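Local atomic coordinates of alanine racemase 1 (Caldanaerobacter subterraneus subsp. tengcongensis MB4, PDB entry 4Y2W), a protein that belongs to the alanine racemase family, pairing an N-terminal TIM-barrel domain with a C-terminal beta-rich domain in a two-chain assembly. Residues 42-54 / 372-386. The protein carries 1 engineered substitution. Sequence-based numbering, arbitrary orientation.
Sequences DAYGHGASYVAKF and RVYFYDGIKIGEVNY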
loop_
_atom_site.group_PDB
_atom_site.type_symbol
_atom_site.label_atom_id
_atom_site.label_comp_id
_atom_site.label_asym_id
_atom_site.label_seq_id
_atom_site.Cartn_x
_atom_site.Cartn_y
_atom_site.Cartn_z
ATOM N N ASP A 42 -10.355 -1.842 -2.593
ATOM C CA ASP A 42 -10.169 -1.701 -4.039
ATOM C C ASP A 42 -10.198 -3.071 -4.735
ATOM O O ASP A 42 -9.314 -3.414 -5.528
ATOM C CB ASP A 42 -8.866 -0.938 -4.334
ATOM C CG ASP A 42 -8.832 -0.355 -5.731
ATOM O OD1 ASP A 42 -9.893 0.063 -6.227
ATOM O OD2 ASP A 42 -7.742 -0.306 -6.334
ATOM N N ALA A 43 -11.236 -3.843 -4.419
ATOM C CA ALA A 43 -11.413 -5.196 -4.943
ATOM C C ALA A 43 -10.219 -6.079 -4.599
ATOM O O ALA A 43 -9.720 -6.825 -5.445
ATOM C CB ALA A 43 -11.647 -5.160 -6.451
ATOM N N TYR A 44 -9.772 -5.989 -3.348
ATOM C CA TYR A 44 -8.567 -6.682 -2.892
ATOM C C TYR A 44 -7.404 -6.421 -3.852
ATOM O O TYR A 44 -6.799 -7.349 -4.385
ATOM C CB TYR A 44 -8.825 -8.190 -2.739
ATOM C CG TYR A 44 -9.889 -8.539 -1.719
ATOM C CD1 TYR A 44 -11.236 -8.509 -2.056
ATOM C CD2 TYR A 44 -9.548 -8.896 -0.418
ATOM C CE1 TYR A 44 -12.214 -8.823 -1.130
ATOM C CE2 TYR A 44 -10.521 -9.216 0.518
ATOM C CZ TYR A 44 -11.855 -9.176 0.154
ATOM O OH TYR A 44 -12.831 -9.491 1.071
ATOM N N GLY A 45 -7.125 -5.143 -4.097
ATOM C CA GLY A 45 -5.997 -4.734 -4.929
ATOM C C GLY A 45 -6.123 -4.952 -6.431
ATOM O O GLY A 45 -5.156 -4.736 -7.162
ATOM N N HIS A 46 -7.302 -5.364 -6.899
ATOM C CA HIS A 46 -7.527 -5.617 -8.329
ATOM C C HIS A 46 -8.082 -4.392 -9.072
ATOM O O HIS A 46 -8.081 -4.365 -10.303
ATOM C CB HIS A 46 -8.489 -6.799 -8.524
ATOM C CG HIS A 46 -7.921 -8.125 -8.121
ATOM N ND1 HIS A 46 -7.614 -8.439 -6.815
ATOM C CD2 HIS A 46 -7.627 -9.228 -8.851
ATOM C CE1 HIS A 46 -7.143 -9.673 -6.759
ATOM N NE2 HIS A 46 -7.145 -10.175 -7.980
ATOM N N GLY A 47 -8.556 -3.392 -8.327
ATOM C CA GLY A 47 -9.217 -2.218 -8.909
ATOM C C GLY A 47 -10.726 -2.394 -8.916
ATOM O O GLY A 47 -11.258 -3.195 -9.681
ATOM N N ALA A 48 -11.413 -1.646 -8.060
ATOM C CA ALA A 48 -12.857 -1.784 -7.884
ATOM C C ALA A 48 -13.637 -1.408 -9.138
ATOM O O ALA A 48 -14.562 -2.116 -9.526
ATOM C CB ALA A 48 -13.328 -0.947 -6.704
ATOM N N SER A 49 -13.261 -0.297 -9.768
ATOM C CA SER A 49 -13.950 0.179 -10.969
ATOM C C SER A 49 -14.198 -0.944 -11.963
ATOM O O SER A 49 -15.343 -1.254 -12.281
ATOM C CB SER A 49 -13.154 1.294 -11.648
ATOM O OG SER A 49 -13.174 2.471 -10.860
ATOM N N TYR A 50 -13.119 -1.558 -12.438
ATOM C CA TYR A 50 -13.221 -2.592 -13.469
ATOM C C TYR A 50 -13.877 -3.874 -12.946
ATOM O O TYR A 50 -14.714 -4.465 -13.629
ATOM C CB TYR A 50 -11.847 -2.887 -14.087
ATOM C CG TYR A 50 -11.522 -2.013 -15.284
ATOM C CD1 TYR A 50 -10.907 -0.774 -15.124
ATOM C CD2 TYR A 50 -11.841 -2.424 -16.579
ATOM C CE1 TYR A 50 -10.616 0.028 -16.216
ATOM C CE2 TYR A 50 -11.552 -1.632 -17.676
ATOM C CZ TYR A 50 -10.940 -0.405 -17.489
ATOM O OH TYR A 50 -10.648 0.385 -18.577
ATOM N N VAL A 51 -13.507 -4.290 -11.739
ATOM C CA VAL A 51 -14.071 -5.500 -11.134
ATOM C C VAL A 51 -15.580 -5.353 -10.924
ATOM O O VAL A 51 -16.343 -6.273 -11.215
ATOM C CB VAL A 51 -13.375 -5.841 -9.798
ATOM C CG1 VAL A 51 -14.132 -6.920 -9.034
ATOM C CG2 VAL A 51 -11.943 -6.286 -10.051
ATOM N N ALA A 52 -16.004 -4.196 -10.427
ATOM C CA ALA A 52 -17.425 -3.922 -10.225
ATOM C C ALA A 52 -18.159 -3.863 -11.559
ATOM O O ALA A 52 -19.251 -4.409 -11.697
ATOM C CB ALA A 52 -17.615 -2.621 -9.461
ATOM N N LYS A 53 -17.549 -3.199 -12.536
ATOM C CA LYS A 53 -18.121 -3.087 -13.876
ATOM C C LYS A 53 -18.431 -4.472 -14.439
ATOM O O LYS A 53 -19.537 -4.714 -14.920
ATOM C CB LYS A 53 -17.162 -2.337 -14.817
ATOM C CG LYS A 53 -17.741 -1.995 -16.190
ATOM C CD LYS A 53 -16.674 -2.028 -17.284
ATOM C CE LYS A 53 -17.251 -1.820 -18.683
ATOM N NZ LYS A 53 -17.237 -0.390 -19.103
ATOM N N PHE A 54 -17.463 -5.379 -14.354
ATOM C CA PHE A 54 -17.601 -6.703 -14.963
ATOM C C PHE A 54 -18.459 -7.681 -14.154
ATOM O O PHE A 54 -19.076 -8.580 -14.731
ATOM C CB PHE A 54 -16.225 -7.297 -15.293
ATOM C CG PHE A 54 -15.725 -6.903 -16.653
ATOM C CD1 PHE A 54 -15.288 -5.608 -16.898
ATOM C CD2 PHE A 54 -15.735 -7.812 -17.703
ATOM C CE1 PHE A 54 -14.849 -5.236 -18.159
ATOM C CE2 PHE A 54 -15.298 -7.445 -18.966
ATOM C CZ PHE A 54 -14.856 -6.156 -19.196
ATOM N N ARG A 372 -2.623 -1.290 -12.758
ATOM C CA ARG A 372 -3.427 -2.479 -13.010
ATOM C C ARG A 372 -3.777 -2.552 -14.487
ATOM O O ARG A 372 -4.358 -1.618 -15.036
ATOM C CB ARG A 372 -4.709 -2.458 -12.178
ATOM C CG ARG A 372 -4.563 -3.019 -10.774
ATOM C CD ARG A 372 -3.693 -2.148 -9.886
ATOM N NE ARG A 372 -3.826 -2.534 -8.483
ATOM C CZ ARG A 372 -3.170 -1.969 -7.473
ATOM N NH1 ARG A 372 -2.311 -0.983 -7.687
ATOM N NH2 ARG A 372 -3.371 -2.395 -6.235
ATOM N N VAL A 373 -3.402 -3.662 -15.119
ATOM C CA VAL A 373 -3.731 -3.934 -16.513
ATOM C C VAL A 373 -4.827 -4.996 -16.528
ATOM O O VAL A 373 -4.773 -5.950 -15.749
ATOM C CB VAL A 373 -2.492 -4.430 -17.289
ATOM C CG1 VAL A 373 -2.821 -4.655 -18.758
ATOM C CG2 VAL A 373 -1.349 -3.434 -17.148
ATOM N N TYR A 374 -5.812 -4.832 -17.412
ATOM C CA TYR A 374 -7.023 -5.661 -17.400
ATOM C C TYR A 374 -7.179 -6.530 -18.645
ATOM O O TYR A 374 -7.001 -6.058 -19.769
ATOM C CB TYR A 374 -8.253 -4.771 -17.210
ATOM C CG TYR A 374 -8.288 -4.143 -15.839
ATOM C CD1 TYR A 374 -8.775 -4.846 -14.742
ATOM C CD2 TYR A 374 -7.798 -2.859 -15.629
ATOM C CE1 TYR A 374 -8.790 -4.284 -13.477
ATOM C CE2 TYR A 374 -7.815 -2.286 -14.368
ATOM C CZ TYR A 374 -8.308 -3.004 -13.296
ATOM O OH TYR A 374 -8.323 -2.437 -12.047
ATOM N N PHE A 375 -7.529 -7.798 -18.420
ATOM C CA PHE A 375 -7.661 -8.795 -19.482
ATOM C C PHE A 375 -9.031 -9.472 -19.471
ATOM O O PHE A 375 -9.634 -9.669 -18.417
ATOM C CB PHE A 375 -6.576 -9.864 -19.333
ATOM C CG PHE A 375 -5.203 -9.384 -19.698
ATOM C CD1 PHE A 375 -4.402 -8.755 -18.759
ATOM C CD2 PHE A 375 -4.712 -9.561 -20.986
ATOM C CE1 PHE A 375 -3.132 -8.314 -19.094
ATOM C CE2 PHE A 375 -3.445 -9.119 -21.330
ATOM C CZ PHE A 375 -2.653 -8.497 -20.382
ATOM N N TYR A 376 -9.507 -9.829 -20.663
ATOM C CA TYR A 376 -10.763 -10.557 -20.828
ATOM C C TYR A 376 -10.684 -11.424 -22.090
ATOM O O TYR A 376 -10.432 -10.914 -23.186
ATOM C CB TYR A 376 -11.943 -9.584 -20.910
ATOM C CG TYR A 376 -13.292 -10.243 -20.708
ATOM C CD1 TYR A 376 -13.720 -10.625 -19.435
ATOM C CD2 TYR A 376 -14.143 -10.483 -21.789
ATOM C CE1 TYR A 376 -14.954 -11.228 -19.245
ATOM C CE2 TYR A 376 -15.379 -11.085 -21.606
ATOM C CZ TYR A 376 -15.779 -11.455 -20.336
ATOM O OH TYR A 376 -17.004 -12.052 -20.156
ATOM N N ASP A 377 -10.897 -12.728 -21.920
ATOM C CA ASP A 377 -10.750 -13.717 -22.996
ATOM C C ASP A 377 -9.362 -13.673 -23.649
ATOM O O ASP A 377 -9.229 -13.897 -24.854
ATOM C CB ASP A 377 -11.860 -13.556 -24.055
ATOM C CG ASP A 377 -13.252 -13.898 -23.516
ATOM O OD1 ASP A 377 -13.356 -14.586 -22.474
ATOM O OD2 ASP A 377 -14.249 -13.484 -24.148
ATOM N N GLY A 378 -8.337 -13.392 -22.845
ATOM C CA GLY A 378 -6.949 -13.357 -23.318
ATOM C C GLY A 378 -6.447 -12.006 -23.807
ATOM O O GLY A 378 -5.237 -11.782 -23.856
ATOM N N ILE A 379 -7.368 -11.106 -24.157
ATOM C CA ILE A 379 -7.024 -9.812 -24.751
ATOM C C ILE A 379 -7.069 -8.688 -23.712
ATOM O O ILE A 379 -7.933 -8.678 -22.837
ATOM C CB ILE A 379 -7.995 -9.453 -25.902
ATOM C CG1 ILE A 379 -8.153 -10.630 -26.878
ATOM C CG2 ILE A 379 -7.532 -8.195 -26.632
ATOM C CD1 ILE A 379 -6.864 -11.097 -27.528
ATOM N N LYS A 380 -6.137 -7.742 -23.828
ATOM C CA LYS A 380 -6.083 -6.571 -22.954
ATOM C C LYS A 380 -7.149 -5.566 -23.371
ATOM O O LYS A 380 -7.240 -5.216 -24.547
ATOM C CB LYS A 380 -4.701 -5.913 -23.022
ATOM C CG LYS A 380 -4.594 -4.595 -22.262
ATOM C CD LYS A 380 -3.255 -3.912 -22.492
ATOM C CE LYS A 380 -3.250 -2.518 -21.884
ATOM N NZ LYS A 380 -1.961 -1.805 -22.099
ATOM N N ILE A 381 -7.928 -5.081 -22.404
ATOM C CA ILE A 381 -9.067 -4.202 -22.695
ATOM C C ILE A 381 -9.060 -2.870 -21.939
ATOM O O ILE A 381 -10.062 -2.155 -21.943
ATOM C CB ILE A 381 -10.404 -4.909 -22.389
ATOM C CG1 ILE A 381 -10.504 -5.250 -20.898
ATOM C CG2 ILE A 381 -10.550 -6.158 -23.248
ATOM C CD1 ILE A 381 -11.926 -5.330 -20.397
ATOM N N GLY A 382 -7.949 -2.532 -21.295
ATOM C CA GLY A 382 -7.870 -1.295 -20.530
ATOM C C GLY A 382 -6.829 -1.366 -19.437
ATOM O O GLY A 382 -6.289 -2.434 -19.144
ATOM N N GLU A 383 -6.562 -0.215 -18.828
ATOM C CA GLU A 383 -5.532 -0.097 -17.804
ATOM C C GLU A 383 -5.804 1.086 -16.887
ATOM O O GLU A 383 -6.467 2.048 -17.282
ATOM C CB GLU A 383 -4.169 0.087 -18.464
ATOM C CG GLU A 383 -4.076 1.310 -19.365
ATOM C CD GLU A 383 -2.701 1.482 -19.981
ATOM O OE1 GLU A 383 -2.369 0.719 -20.917
ATOM O OE2 GLU A 383 -1.961 2.385 -19.531
ATOM N N VAL A 384 -5.286 1.013 -15.664
ATOM C CA VAL A 384 -5.268 2.171 -14.780
ATOM C C VAL A 384 -3.881 2.367 -14.185
ATOM O O VAL A 384 -3.293 1.451 -13.609
ATOM C CB VAL A 384 -6.341 2.112 -13.661
ATOM C CG1 VAL A 384 -7.737 2.101 -14.263
ATOM C CG2 VAL A 384 -6.145 0.912 -12.750
ATOM N N ASN A 385 -3.357 3.571 -14.386
ATOM C CA ASN A 385 -2.187 4.057 -13.688
ATOM C C ASN A 385 -2.693 5.083 -12.679
ATOM O O ASN A 385 -3.258 6.106 -13.068
ATOM C CB ASN A 385 -1.219 4.695 -14.685
ATOM C CG ASN A 385 0.121 5.055 -14.062
ATOM O OD1 ASN A 385 0.721 4.260 -13.328
ATOM N ND2 ASN A 385 0.610 6.254 -14.371
ATOM N N TYR A 386 -2.520 4.805 -11.389
ATOM C CA TYR A 386 -3.045 5.693 -10.346
ATOM C C TYR A 386 -2.291 7.021 -10.243
ATOM O O TYR A 386 -2.821 7.997 -9.710
ATOM C CB TYR A 386 -3.081 4.986 -8.985
ATOM C CG TYR A 386 -4.156 3.920 -8.879
ATOM C CD1 TYR A 386 -5.486 4.212 -9.178
ATOM C CD2 TYR A 386 -3.850 2.626 -8.465
ATOM C CE1 TYR A 386 -6.474 3.246 -9.082
ATOM C CE2 TYR A 386 -4.832 1.652 -8.366
ATOM C CZ TYR A 386 -6.145 1.967 -8.674
ATOM O OH TYR A 386 -7.129 1.006 -8.578
#
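The CA atoms of His46, Tyr50 and Phe54, spaced four residues apart, lie nearest those of Arg372, Tyr374 and Tyr376, alternate residues of strand 372-376. Helix 48-54 runs at 148° to strand 379-384, with their axes 10.2 Å apart at closest approach. Strands 372-376 and 379-384 form a beta hairpin closed by a type I' turn from Tyr376 to Ile379.

In the turn ahead of helix 48-54, Arg372 grips one acceptor side-on: NE and NH2 lie 2.9 and 3.1 Å from Gly45 O, which sits in the guanidinium plane, while NH1 bonds Val370 O and Ser367 O. Tyr374 OH donates to His46 O at 2.6 Å, in the carbonyl plane and on a lone pair. The hairpin belongs to the mixed sheet, pairing through 372-376 with strand 10-14, whereas segment 42-54 comes after the first TIM-barrel strand, 34-38; the contact sets this hairpin against a helical segment of the barrel domain.

Tyr50 lays its ring on Tyr374 as an offset stack, centroids 4.2 Å apart and planes at 15°, with its CB over the same ring. Phe54 CE2 lies over one face of Tyr376, 3.6 Å from CD1, while its CZ meets Ile381 CD1. With CG anti to the backbone N (chi1 -161°), Asp42 reaches two donors: OD2 accepts a weak bond from Tyr386 OH, and OD1 one from Ala48 N at 2.9 Å, from above the carboxylate plane.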